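Bifunctional endo-1,4-beta-xylanase A (PDB 2VG9) catalyses the endo-hydrolysis of beta-1,4-xylosidic bonds in xylan, as a family 11 glycoside hydrolase with a beta jelly-roll fold. Local coordinates at residues A[11-16]-A[20-25]; A[57-62]-A[212-217]; A[79-84]-A[91-96]; A[110-115]-A[192-197]; A[114-119]-A[170-175]. One frame throughout, in Å; residues are numbered along the deposited sequence.

Contact 1 (A[11-16]-A[20-25]); sequences QHKGVN and SYEIWT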
# COMPACT_ATOMS: atom_id res chain seq x y z
N GLN A 11 14.82 5.60 7.56
CA GLN A 11 13.43 5.30 7.92
C GLN A 11 12.97 6.15 9.08
O GLN A 11 13.77 6.53 9.94
CB GLN A 11 13.29 3.83 8.29
CG GLN A 11 11.85 3.39 8.61
CD GLN A 11 11.83 1.99 9.18
OE1 GLN A 11 12.78 1.58 9.88
NE2 GLN A 11 10.78 1.23 8.86
N HIS A 12 11.68 6.47 9.09
CA HIS A 12 10.97 7.02 10.24
C HIS A 12 9.57 6.41 10.24
O HIS A 12 8.88 6.40 9.21
CB HIS A 12 10.81 8.54 10.16
CG HIS A 12 12.09 9.31 10.14
ND1 HIS A 12 12.91 9.42 11.24
CD2 HIS A 12 12.69 10.03 9.15
CE1 HIS A 12 13.97 10.15 10.93
NE2 HIS A 12 13.85 10.55 9.68
N LYS A 13 9.15 5.88 11.39
CA LYS A 13 7.80 5.40 11.52
C LYS A 13 7.23 5.87 12.87
O LYS A 13 7.96 5.98 13.85
CB LYS A 13 7.70 3.87 11.35
CG LYS A 13 8.25 3.09 12.49
CD LYS A 13 8.04 1.57 12.34
CE LYS A 13 9.34 0.84 11.94
NZ LYS A 13 10.51 1.05 12.88
N GLY A 14 5.93 6.14 12.89
CA GLY A 14 5.29 6.60 14.09
C GLY A 14 3.82 6.63 13.90
O GLY A 14 3.27 6.00 12.99
N VAL A 15 3.17 7.40 14.77
CA VAL A 15 1.72 7.60 14.75
C VAL A 15 1.46 9.06 14.98
O VAL A 15 2.28 9.76 15.60
CB VAL A 15 1.00 6.76 15.87
CG1 VAL A 15 1.11 5.28 15.60
CG2 VAL A 15 1.59 7.08 17.29
N ASN A 16 0.33 9.53 14.47
CA ASN A 16 -0.18 10.86 14.77
C ASN A 16 -1.68 10.93 14.50
O ASN A 16 -2.15 10.47 13.46
CB ASN A 16 0.52 11.99 13.99
CG ASN A 16 0.20 13.40 14.58
OD1 ASN A 16 -0.62 14.16 14.04
ND2 ASN A 16 0.82 13.71 15.70
N SER A 20 -1.12 5.69 11.55
CA SER A 20 0.31 5.46 11.43
C SER A 20 0.91 6.39 10.39
O SER A 20 0.18 6.97 9.56
CB SER A 20 0.62 4.00 11.03
OG SER A 20 0.16 3.72 9.71
N TYR A 21 2.23 6.52 10.42
CA TYR A 21 2.99 7.04 9.29
C TYR A 21 4.29 6.24 9.19
O TYR A 21 4.82 5.77 10.20
CB TYR A 21 3.23 8.57 9.39
CG TYR A 21 4.17 8.99 10.51
CD1 TYR A 21 5.56 8.97 10.34
CD2 TYR A 21 3.67 9.44 11.74
CE1 TYR A 21 6.45 9.34 11.39
CE2 TYR A 21 4.54 9.82 12.80
CZ TYR A 21 5.91 9.76 12.61
OH TYR A 21 6.75 10.15 13.64
N GLU A 22 4.79 6.09 7.97
CA GLU A 22 6.05 5.39 7.72
C GLU A 22 6.64 5.93 6.41
O GLU A 22 5.95 5.99 5.39
CB GLU A 22 5.81 3.87 7.62
CG GLU A 22 7.03 3.10 7.08
CD GLU A 22 6.93 1.59 7.30
OE1 GLU A 22 5.84 1.02 7.04
OE2 GLU A 22 7.96 0.98 7.71
N ILE A 23 7.91 6.33 6.47
CA ILE A 23 8.69 6.68 5.27
C ILE A 23 10.00 5.88 5.34
O ILE A 23 10.57 5.73 6.44
CB ILE A 23 8.95 8.22 5.16
CG1 ILE A 23 9.73 8.53 3.88
CG2 ILE A 23 9.58 8.80 6.52
CD1 ILE A 23 9.87 9.95 3.52
N TRP A 24 10.46 5.36 4.20
CA TRP A 24 11.67 4.54 4.15
C TRP A 24 12.31 4.68 2.79
O TRP A 24 11.63 4.93 1.78
CB TRP A 24 11.34 3.07 4.49
CG TRP A 24 12.41 2.08 4.16
CD1 TRP A 24 13.36 1.56 5.00
CD2 TRP A 24 12.65 1.47 2.88
NE1 TRP A 24 14.18 0.69 4.32
CE2 TRP A 24 13.75 0.61 3.02
CE3 TRP A 24 12.03 1.59 1.63
CZ2 TRP A 24 14.24 -0.14 1.95
CZ3 TRP A 24 12.52 0.86 0.58
CH2 TRP A 24 13.62 0.00 0.74
N THR A 25 13.64 4.54 2.74
CA THR A 25 14.35 4.47 1.46
C THR A 25 15.53 3.52 1.55
O THR A 25 16.06 3.25 2.61
CB THR A 25 14.79 5.86 0.92
OG1 THR A 25 15.21 5.73 -0.46
CG2 THR A 25 15.93 6.45 1.78
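Four backbone hydrogen bonds join H12 with I23 and G14 with Y21, the hydrogen-bonded pairs of an antiparallel ladder; the shortest runs from Y21 N to G14 O at 2.8 Å. Alternating with them, Q11, K13 and V15 oppose W24, E22 and S20 as non-hydrogen-bonded pairs. One polar bond links side chains: Q11 NE2 lies 3.1 Å from E22 OE2 in a bent bond (136° at the hydrogen) that uses the anti lone pair of the carboxylate, while E22 OE1 forms a salt bridge with R56. Apolar contact centres on Y21, whose chi1 of 68° swings the ring over the backbone of G14; G14 CA sits 3.8 Å from the ring centroid in a CH-pi contact. A leucine in place of Y21 would probably strip the G14 backbone of its aromatic cover and leave F3 without its stacked ring. Farther along, I23 CG2 meets H12 CB at 3.9 Å. Together these bonds form a beta hairpin, with strand 11-16 at the margin of the larger sheet of the family 11 jelly roll.

Contact 2 (A[57-62]-A[212-217]); sequences RGLDFG and LDVYTT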
# COMPACT_ATOMS: atom_id res chain seq x y z
N ARG A 57 0.56 6.06 5.16
CA ARG A 57 -0.19 6.35 6.39
C ARG A 57 -1.44 5.51 6.42
O ARG A 57 -2.11 5.33 5.38
CB ARG A 57 -0.57 7.83 6.43
CG ARG A 57 0.65 8.76 6.68
CD ARG A 57 0.20 10.01 7.35
NE ARG A 57 -0.04 9.78 8.77
CZ ARG A 57 -0.45 10.72 9.63
NH1 ARG A 57 -0.68 11.96 9.20
NH2 ARG A 57 -0.62 10.41 10.91
N GLY A 58 -1.81 5.01 7.60
CA GLY A 58 -2.99 4.13 7.67
C GLY A 58 -3.50 3.83 9.05
O GLY A 58 -3.03 4.40 10.04
N LEU A 59 -4.45 2.90 9.12
CA LEU A 59 -5.14 2.56 10.34
C LEU A 59 -4.66 1.16 10.71
O LEU A 59 -4.80 0.24 9.89
CB LEU A 59 -6.68 2.59 10.13
CG LEU A 59 -7.51 2.39 11.40
CD1 LEU A 59 -7.14 3.45 12.45
CD2 LEU A 59 -9.02 2.46 11.08
N ASP A 60 -4.06 1.02 11.90
CA ASP A 60 -3.65 -0.32 12.40
C ASP A 60 -4.86 -1.03 12.94
O ASP A 60 -5.69 -0.41 13.63
CB ASP A 60 -2.55 -0.25 13.48
CG ASP A 60 -2.34 -1.63 14.25
OD1 ASP A 60 -1.77 -2.63 13.70
OD2 ASP A 60 -2.71 -1.70 15.45
N PHE A 61 -4.99 -2.31 12.62
CA PHE A 61 -6.11 -3.12 13.13
C PHE A 61 -5.69 -4.11 14.24
O PHE A 61 -6.53 -4.83 14.80
CB PHE A 61 -6.82 -3.83 11.98
CG PHE A 61 -7.74 -2.93 11.16
CD1 PHE A 61 -9.13 -3.07 11.24
CD2 PHE A 61 -7.20 -1.95 10.29
CE1 PHE A 61 -10.01 -2.26 10.45
CE2 PHE A 61 -8.05 -1.12 9.53
CZ PHE A 61 -9.47 -1.28 9.60
N GLY A 62 -4.39 -4.17 14.53
CA GLY A 62 -3.89 -4.99 15.64
C GLY A 62 -3.77 -6.48 15.36
O GLY A 62 -3.46 -7.25 16.29
N LEU A 212 -7.67 11.75 3.38
CA LEU A 212 -7.51 10.32 3.63
C LEU A 212 -8.31 9.94 4.84
O LEU A 212 -8.05 10.41 5.93
CB LEU A 212 -6.04 9.90 3.80
CG LEU A 212 -5.82 8.41 4.01
CD1 LEU A 212 -6.55 7.58 2.98
CD2 LEU A 212 -4.29 8.10 4.00
N ASP A 213 -9.29 9.07 4.64
CA ASP A 213 -10.12 8.60 5.75
C ASP A 213 -10.16 7.09 5.62
O ASP A 213 -10.35 6.56 4.54
CB ASP A 213 -11.55 9.15 5.61
CG ASP A 213 -12.36 9.03 6.90
OD1 ASP A 213 -11.84 8.62 7.95
OD2 ASP A 213 -13.56 9.37 6.85
N VAL A 214 -9.94 6.41 6.74
CA VAL A 214 -10.01 4.94 6.80
C VAL A 214 -10.95 4.61 7.96
O VAL A 214 -10.78 5.17 9.05
CB VAL A 214 -8.62 4.29 7.03
CG1 VAL A 214 -8.70 2.77 6.88
CG2 VAL A 214 -7.59 4.85 6.04
N TYR A 215 -11.94 3.77 7.72
CA TYR A 215 -12.89 3.41 8.79
C TYR A 215 -13.46 1.97 8.65
O TYR A 215 -13.41 1.36 7.56
CB TYR A 215 -14.04 4.43 8.83
CG TYR A 215 -14.92 4.43 7.57
CD1 TYR A 215 -16.08 3.63 7.52
CD2 TYR A 215 -14.58 5.20 6.46
CE1 TYR A 215 -16.87 3.58 6.39
CE2 TYR A 215 -15.40 5.19 5.32
CZ TYR A 215 -16.52 4.37 5.29
OH TYR A 215 -17.34 4.32 4.19
N THR A 216 -14.02 1.46 9.75
CA THR A 216 -14.77 0.19 9.74
C THR A 216 -16.08 0.35 10.44
O THR A 216 -16.14 1.01 11.49
CB THR A 216 -14.13 -0.91 10.58
OG1 THR A 216 -12.76 -0.62 10.88
CG2 THR A 216 -14.30 -2.26 9.92
N THR A 217 -17.12 -0.27 9.89
CA THR A 217 -18.46 -0.28 10.50
C THR A 217 -18.95 -1.73 10.64
O THR A 217 -18.29 -2.68 10.14
CB THR A 217 -19.48 0.49 9.65
OG1 THR A 217 -19.68 -0.23 8.44
CG2 THR A 217 -18.97 1.87 9.29
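R57 O accepts a backbone hydrogen bond from L196 N of the adjoining strand, and L212 CD2 lies 3.8 Å from R57 O across the contact. The side chain of R57 leads away from L212, and its three guanidinium nitrogens are bonded to the carbonyls of S20, T39 and F19. Two residues on, L59 CB packs against V214 CG1 at 3.8 Å in an apolar contact, while the methyl L59 CD2 rests against the carbonyl oxygen V214 O at the same distance. At the far end T216 OG1 approaches F61 CE1 to 3.2 Å, coming obliquely to the ring. F61 is the middle residue of an Asx turn, G62 N bonding to D60 OD1 at 3.2 Å. The touching parts point almost the same way, 6° apart, but L59 and V214 stand 6.5 Å apart at CA, too far for backbone pairing, so every touch involves a side chain. Strand 52-60 belongs to the larger sheet, between strands 19-26 and 190-200, and strand 203-216 to the smaller, beside 73-86; V194 and L75 also pack on V214.

Contact 3 (A[79-84]-A[91-96]); sequences ATYKQT and SRLCVY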
# COMPACT_ATOMS: atom_id res chain seq x y z
N ALA A 79 -5.85 12.94 -3.77
CA ALA A 79 -4.41 13.19 -3.94
C ALA A 79 -4.09 13.81 -5.31
O ALA A 79 -4.85 13.66 -6.26
CB ALA A 79 -3.61 11.89 -3.78
N THR A 80 -2.95 14.50 -5.38
CA THR A 80 -2.25 14.71 -6.65
C THR A 80 -1.01 13.83 -6.55
O THR A 80 -0.45 13.64 -5.47
CB THR A 80 -1.86 16.20 -6.90
OG1 THR A 80 -1.14 16.68 -5.78
CG2 THR A 80 -3.11 17.07 -7.05
N TYR A 81 -0.65 13.20 -7.66
CA TYR A 81 0.42 12.22 -7.67
C TYR A 81 1.06 12.30 -9.06
O TYR A 81 0.35 12.29 -10.06
CB TYR A 81 -0.14 10.83 -7.36
CG TYR A 81 0.62 9.66 -7.89
CD1 TYR A 81 1.94 9.41 -7.51
CD2 TYR A 81 0.00 8.77 -8.76
CE1 TYR A 81 2.62 8.28 -8.00
CE2 TYR A 81 0.67 7.65 -9.25
CZ TYR A 81 1.97 7.42 -8.89
OH TYR A 81 2.60 6.32 -9.39
N LYS A 82 2.38 12.41 -9.09
CA LYS A 82 3.12 12.66 -10.31
C LYS A 82 4.48 11.97 -10.16
O LYS A 82 5.11 12.05 -9.10
CB LYS A 82 3.30 14.18 -10.45
CG LYS A 82 3.97 14.69 -11.72
CD LYS A 82 3.76 16.23 -11.90
CE LYS A 82 2.28 16.60 -12.33
NZ LYS A 82 2.02 18.10 -12.69
N GLN A 83 4.93 11.29 -11.22
CA GLN A 83 6.29 10.83 -11.32
C GLN A 83 7.08 11.83 -12.20
O GLN A 83 6.68 12.15 -13.32
CB GLN A 83 6.35 9.40 -11.86
CG GLN A 83 7.70 8.79 -11.81
CD GLN A 83 7.68 7.34 -12.18
OE1 GLN A 83 7.42 6.47 -11.34
NE2 GLN A 83 7.96 7.06 -13.45
N THR A 84 8.21 12.32 -11.70
CA THR A 84 8.92 13.37 -12.44
C THR A 84 10.25 12.94 -13.08
O THR A 84 10.79 13.64 -13.97
CB THR A 84 9.13 14.60 -11.56
OG1 THR A 84 9.92 14.21 -10.44
CG2 THR A 84 7.82 15.15 -11.09
N SER A 91 6.38 3.80 -10.19
CA SER A 91 5.83 4.13 -8.90
C SER A 91 4.36 3.74 -8.90
O SER A 91 3.78 3.43 -9.96
CB SER A 91 6.05 5.61 -8.54
OG SER A 91 5.48 6.47 -9.49
N ARG A 92 3.76 3.73 -7.72
CA ARG A 92 2.36 3.42 -7.59
C ARG A 92 1.76 4.16 -6.41
O ARG A 92 2.45 4.48 -5.42
CB ARG A 92 2.18 1.92 -7.39
CG ARG A 92 2.64 1.42 -6.02
CD ARG A 92 2.54 -0.10 -5.95
NE ARG A 92 3.63 -0.67 -6.72
CZ ARG A 92 4.07 -1.92 -6.64
NH1 ARG A 92 3.51 -2.81 -5.82
NH2 ARG A 92 5.08 -2.29 -7.41
N LEU A 93 0.46 4.41 -6.52
CA LEU A 93 -0.36 4.89 -5.40
C LEU A 93 -1.42 3.80 -5.14
O LEU A 93 -2.22 3.45 -6.04
CB LEU A 93 -1.04 6.20 -5.79
CG LEU A 93 -1.94 6.93 -4.79
CD1 LEU A 93 -1.13 7.39 -3.60
CD2 LEU A 93 -2.63 8.13 -5.52
N CYS A 94 -1.41 3.27 -3.92
CA CYS A 94 -2.22 2.11 -3.61
C CYS A 94 -2.68 2.03 -2.17
O CYS A 94 -2.05 2.59 -1.27
CB CYS A 94 -1.45 0.82 -3.99
SG CYS A 94 0.08 0.56 -3.05
N VAL A 95 -3.78 1.32 -1.93
CA VAL A 95 -4.10 0.87 -0.57
C VAL A 95 -3.14 -0.27 -0.29
O VAL A 95 -2.81 -1.05 -1.21
CB VAL A 95 -5.54 0.32 -0.44
CG1 VAL A 95 -5.90 -0.03 1.01
CG2 VAL A 95 -6.58 1.26 -1.04
N TYR A 96 -2.69 -0.37 0.96
CA TYR A 96 -1.63 -1.30 1.32
C TYR A 96 -1.79 -1.87 2.74
O TYR A 96 -2.30 -1.20 3.61
CB TYR A 96 -0.30 -0.56 1.24
CG TYR A 96 0.89 -1.35 1.71
CD1 TYR A 96 1.63 -2.14 0.81
CD2 TYR A 96 1.31 -1.29 3.03
CE1 TYR A 96 2.74 -2.86 1.24
CE2 TYR A 96 2.42 -2.03 3.48
CZ TYR A 96 3.12 -2.81 2.59
OH TYR A 96 4.24 -3.52 3.04
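Two side chains of strand 73-86 start with CG anti to the backbone N, Y81 at chi1 154° and Q83 at chi1 -172°, and both thereby reach across to S91. S91 OG sits between them: it accepts a hydrogen bond from Y81 OH at 2.9 Å and gives one to Q83 OE1 at 2.7 Å, the latter tilted out of the amide carbonyl plane. This buried hydroxyl is thus used in both directions. Beside the relay, L93 CB lies over one face of the Y81 ring, 4.2 Å from its centroid and offset toward the rim, in a CH-pi contact. Y81 and L93 run past one another in opposed senses, and L93 CD2 reaches A79 CB at 4.3 Å. Replacing Y81 by a valine would probably leave S91 OG without its donor and uncover L93 CB. Q83 NE2 has a weak hydrogen bond to D120 OD2, and the Q83 side chain is about 4 Å from a bound cadmium ion. The strands run antiparallel, their axes 8.4 Å apart, and meet through side chains rather than as ladder partners: 73-86 lies in the smaller sheet and 89-100 in the larger, the face-to-face layering of a jelly-roll sandwich.

Contact 4 (A[110-115]-A[192-197]); sequences VEYYII and YEVALN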
# COMPACT_ATOMS: atom_id res chain seq x y z
N VAL A 110 0.35 -12.49 4.07
CA VAL A 110 -0.01 -11.77 2.82
C VAL A 110 0.33 -10.30 2.95
O VAL A 110 0.01 -9.69 3.96
CB VAL A 110 -1.53 -11.93 2.50
CG1 VAL A 110 -1.98 -10.99 1.38
CG2 VAL A 110 -1.87 -13.38 2.19
N GLU A 111 0.99 -9.75 1.92
CA GLU A 111 1.12 -8.30 1.71
C GLU A 111 0.18 -7.99 0.54
O GLU A 111 0.24 -8.65 -0.50
CB GLU A 111 2.56 -7.95 1.35
CG GLU A 111 2.88 -6.47 1.14
CD GLU A 111 4.36 -6.29 0.84
OE1 GLU A 111 4.97 -5.34 1.38
OE2 GLU A 111 4.94 -7.11 0.08
N TYR A 112 -0.74 -7.04 0.71
CA TYR A 112 -1.77 -6.79 -0.29
C TYR A 112 -1.69 -5.33 -0.81
O TYR A 112 -1.21 -4.43 -0.11
CB TYR A 112 -3.17 -7.13 0.26
CG TYR A 112 -3.70 -6.15 1.31
CD1 TYR A 112 -4.23 -4.90 0.90
CD2 TYR A 112 -3.66 -6.44 2.68
CE1 TYR A 112 -4.71 -3.97 1.82
CE2 TYR A 112 -4.19 -5.50 3.66
CZ TYR A 112 -4.70 -4.27 3.19
OH TYR A 112 -5.21 -3.31 4.03
N TYR A 113 -2.12 -5.15 -2.06
CA TYR A 113 -2.07 -3.88 -2.78
C TYR A 113 -3.39 -3.69 -3.51
O TYR A 113 -3.84 -4.57 -4.26
CB TYR A 113 -0.96 -3.89 -3.83
CG TYR A 113 0.41 -4.10 -3.30
CD1 TYR A 113 1.28 -3.04 -3.09
CD2 TYR A 113 0.87 -5.40 -3.05
CE1 TYR A 113 2.57 -3.26 -2.58
CE2 TYR A 113 2.12 -5.63 -2.56
CZ TYR A 113 2.96 -4.57 -2.33
OH TYR A 113 4.22 -4.87 -1.85
N ILE A 114 -4.01 -2.54 -3.31
CA ILE A 114 -5.12 -2.18 -4.16
C ILE A 114 -4.63 -0.95 -4.92
O ILE A 114 -4.60 0.16 -4.36
CB ILE A 114 -6.42 -1.88 -3.37
CG1 ILE A 114 -6.86 -3.14 -2.58
CG2 ILE A 114 -7.54 -1.44 -4.31
CD1 ILE A 114 -7.85 -2.81 -1.48
N ILE A 115 -4.21 -1.16 -6.17
CA ILE A 115 -3.46 -0.12 -6.87
C ILE A 115 -4.38 0.74 -7.69
O ILE A 115 -4.99 0.27 -8.66
CB ILE A 115 -2.31 -0.71 -7.74
CG1 ILE A 115 -1.45 -1.67 -6.91
CG2 ILE A 115 -1.50 0.41 -8.39
CD1 ILE A 115 -0.28 -2.31 -7.67
N TYR A 192 -3.70 -6.71 9.63
CA TYR A 192 -2.65 -5.93 10.25
C TYR A 192 -2.93 -4.42 10.19
O TYR A 192 -2.85 -3.75 11.21
CB TYR A 192 -1.32 -6.27 9.57
CG TYR A 192 -0.11 -5.50 10.05
CD1 TYR A 192 0.40 -5.71 11.33
CD2 TYR A 192 0.56 -4.59 9.22
CE1 TYR A 192 1.52 -5.03 11.80
CE2 TYR A 192 1.71 -3.89 9.68
CZ TYR A 192 2.18 -4.13 10.98
OH TYR A 192 3.29 -3.49 11.52
N GLU A 193 -3.21 -3.88 9.00
CA GLU A 193 -3.44 -2.44 8.78
C GLU A 193 -4.09 -2.23 7.41
O GLU A 193 -4.11 -3.14 6.57
CB GLU A 193 -2.11 -1.68 8.75
CG GLU A 193 -1.33 -2.00 7.44
CD GLU A 193 0.06 -1.41 7.41
OE1 GLU A 193 0.27 -0.30 7.95
OE2 GLU A 193 0.96 -2.06 6.85
N VAL A 194 -4.60 -1.01 7.21
CA VAL A 194 -5.12 -0.57 5.93
C VAL A 194 -4.54 0.82 5.75
O VAL A 194 -4.82 1.75 6.53
CB VAL A 194 -6.68 -0.53 5.86
CG1 VAL A 194 -7.17 0.04 4.52
CG2 VAL A 194 -7.30 -1.95 6.08
N ALA A 195 -3.71 0.95 4.72
CA ALA A 195 -2.96 2.17 4.54
C ALA A 195 -3.07 2.64 3.12
O ALA A 195 -3.34 1.85 2.23
CB ALA A 195 -1.46 1.94 4.92
N LEU A 196 -2.85 3.94 2.92
CA LEU A 196 -2.59 4.47 1.59
C LEU A 196 -1.09 4.72 1.41
O LEU A 196 -0.45 5.34 2.25
CB LEU A 196 -3.40 5.74 1.34
CG LEU A 196 -3.33 6.14 -0.13
CD1 LEU A 196 -4.27 5.23 -0.96
CD2 LEU A 196 -3.67 7.66 -0.23
N ASN A 197 -0.55 4.24 0.29
CA ASN A 197 0.89 4.06 0.12
C ASN A 197 1.36 4.64 -1.23
O ASN A 197 0.76 4.36 -2.25
CB ASN A 197 1.18 2.54 0.19
CG ASN A 197 2.63 2.17 -0.17
OD1 ASN A 197 3.56 2.60 0.48
ND2 ASN A 197 2.80 1.32 -1.17
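Y112 and V194 lie on strands that do not pair with each other, their CA atoms 9.4 Å apart, because strand 89-100 runs between and is antiparallel to both. The Y112 side chain spans that gap. Its chi1 of 72° places CG between the backbone N and the carbonyl carbon, and the ring then extends to the neighbour-but-one, where Y112 OH donates to E193 O at 2.8 Å. The bond lies in the carbonyl plane on a lone pair, with a C=O...O angle of 132°; E193 O stands at the edge of the ring. Within the curved larger sheet of the jelly roll, this side-chain bond joins two strands that each pair with 89-100 and not with each other. The hydroxyl also presses on V194, CG2 lying 3.2 Å from Y112 OH, and the two side chains cross at about a right angle. F99 meets the Y112 ring with planes about 30° apart, and F178 of helix 174-182 stacks with it edge-to-face. From the same helix V174 packs on V194.

Contact 5 (A[114-119]-A[170-175]); sequences IIEDWV and GHITVS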
# COMPACT_ATOMS: atom_id res chain seq x y z
N ILE A 114 -4.01 -2.54 -3.31
CA ILE A 114 -5.12 -2.18 -4.16
C ILE A 114 -4.63 -0.95 -4.92
O ILE A 114 -4.60 0.16 -4.36
CB ILE A 114 -6.42 -1.88 -3.37
CG1 ILE A 114 -6.86 -3.14 -2.58
CG2 ILE A 114 -7.54 -1.44 -4.31
CD1 ILE A 114 -7.85 -2.81 -1.48
N ILE A 115 -4.21 -1.16 -6.17
CA ILE A 115 -3.46 -0.12 -6.87
C ILE A 115 -4.38 0.74 -7.69
O ILE A 115 -4.99 0.27 -8.66
CB ILE A 115 -2.31 -0.71 -7.74
CG1 ILE A 115 -1.45 -1.67 -6.91
CG2 ILE A 115 -1.50 0.41 -8.39
CD1 ILE A 115 -0.28 -2.31 -7.67
N GLU A 116 -4.45 2.01 -7.30
CA GLU A 116 -5.32 3.02 -7.90
C GLU A 116 -4.69 3.76 -9.07
O GLU A 116 -5.38 4.18 -10.00
CB GLU A 116 -5.73 4.03 -6.81
CG GLU A 116 -6.54 3.38 -5.72
CD GLU A 116 -7.98 3.07 -6.21
OE1 GLU A 116 -8.81 4.01 -6.26
OE2 GLU A 116 -8.25 1.89 -6.54
N ASP A 117 -3.38 3.93 -9.01
CA ASP A 117 -2.63 4.66 -10.03
C ASP A 117 -1.19 4.18 -9.93
O ASP A 117 -0.75 3.65 -8.87
CB ASP A 117 -2.74 6.18 -9.80
CG ASP A 117 -2.43 7.02 -11.06
OD1 ASP A 117 -2.05 6.48 -12.11
OD2 ASP A 117 -2.56 8.25 -11.00
N TRP A 118 -0.49 4.24 -11.07
CA TRP A 118 0.90 3.80 -11.18
C TRP A 118 1.51 4.49 -12.40
O TRP A 118 0.80 4.95 -13.31
CB TRP A 118 1.03 2.28 -11.35
CG TRP A 118 0.20 1.71 -12.50
CD1 TRP A 118 -1.09 1.25 -12.42
CD2 TRP A 118 0.60 1.59 -13.88
NE1 TRP A 118 -1.52 0.84 -13.67
CE2 TRP A 118 -0.49 1.02 -14.58
CE3 TRP A 118 1.78 1.89 -14.59
CZ2 TRP A 118 -0.45 0.77 -15.98
CZ3 TRP A 118 1.82 1.64 -16.00
CH2 TRP A 118 0.69 1.09 -16.66
N VAL A 119 2.83 4.52 -12.43
CA VAL A 119 3.52 5.11 -13.57
C VAL A 119 4.59 4.15 -14.08
O VAL A 119 5.34 3.57 -13.28
CB VAL A 119 4.11 6.49 -13.25
CG1 VAL A 119 4.88 7.07 -14.49
CG2 VAL A 119 2.97 7.46 -12.78
N GLY A 170 -11.08 9.08 -4.67
CA GLY A 170 -12.34 8.38 -4.71
C GLY A 170 -12.59 7.52 -3.49
O GLY A 170 -11.85 7.59 -2.53
N HIS A 171 -13.66 6.73 -3.55
CA HIS A 171 -14.03 5.81 -2.48
C HIS A 171 -13.59 4.38 -2.82
O HIS A 171 -13.78 3.94 -3.95
CB HIS A 171 -15.54 5.79 -2.31
CG HIS A 171 -15.99 4.77 -1.32
ND1 HIS A 171 -16.36 3.50 -1.68
CD2 HIS A 171 -16.03 4.82 0.03
CE1 HIS A 171 -16.67 2.81 -0.59
NE2 HIS A 171 -16.47 3.58 0.46
N ILE A 172 -12.98 3.70 -1.86
CA ILE A 172 -12.66 2.27 -2.00
C ILE A 172 -13.34 1.49 -0.87
O ILE A 172 -13.12 1.75 0.32
CB ILE A 172 -11.13 2.01 -1.97
CG1 ILE A 172 -10.41 2.82 -3.09
CG2 ILE A 172 -10.81 0.46 -1.97
CD1 ILE A 172 -8.92 2.88 -2.95
N THR A 173 -14.17 0.53 -1.27
CA THR A 173 -14.69 -0.47 -0.35
C THR A 173 -13.67 -1.58 -0.19
O THR A 173 -13.75 -2.65 -0.83
CB THR A 173 -16.07 -1.01 -0.79
OG1 THR A 173 -16.88 0.09 -1.26
CG2 THR A 173 -16.76 -1.78 0.38
N VAL A 174 -12.70 -1.31 0.68
CA VAL A 174 -11.59 -2.20 0.95
C VAL A 174 -12.10 -3.63 1.28
O VAL A 174 -11.56 -4.63 0.79
CB VAL A 174 -10.70 -1.64 2.10
CG1 VAL A 174 -9.64 -2.63 2.52
CG2 VAL A 174 -10.04 -0.28 1.66
N SER A 175 -13.18 -3.72 2.06
CA SER A 175 -13.74 -5.03 2.43
C SER A 175 -14.25 -5.84 1.22
O SER A 175 -14.29 -7.06 1.28
CB SER A 175 -14.86 -4.86 3.48
OG SER A 175 -15.75 -3.79 3.15
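A methyl group set against a buried carboxylate marks this contact: I172 CD1 lies 3.4 Å from E116 CD and 3.5 Å from E116 OE1. E116 stands at a corner of the jelly roll, where the chain passes from strand 110-115 to strand 117-119, and with D117 it forms a classic beta bulge opposite L93. E116 and I172 extend toward each other from their own segments. The bend at chi2 (-74°) turns CD and its oxygens to I172 CD1; E116 CG lies 3.7 Å from the same methyl. The polar needs of the group are met elsewhere: E116 OE1 forms a salt bridge with R167 and a hydrogen bond with Y77 OH, and E116 OE2 is bonded to Y137 OH. These partners probably fix its rotation and would be expected to stabilise its negative charge. Next to it the contact is purely apolar and looser. I114 CD1 touches I172 CG2 and V174 CG1, each at 4.4 Å, which brings the end of strand 110-115 against the junction of strand 169-173 with helix 174-182. There T173 is the centre of an inverse gamma turn, in which V174 N makes a weak hydrogen bond to I172 O at 3.1 Å.

How the contacts relate
Along the chain contact 1 closes before the others open, while contacts 3, 4 and 5 all fall between the two segments of contact 2. Contacts 2, 3 and 5 reach both sheets of the jelly roll; contacts 1 and 4 stay within the larger one. Contact 1, at its margin, lies about 15 Å, centre to centre, from contact 2, which it meets where strand 19-26 pairs with 52-60. Strand 190-200 then leads on to contact 4, about 11 Å from contact 2. Strand 89-100 ties contact 4 to contact 3, and contacts 4 and 5 share I114 and I115, their centres about 10 Å apart. Contacts 1 and 5, about 21 Å apart, lie on opposite sides of the chain's centre; contacts 2, 3 and 5 join the two sheets face to face.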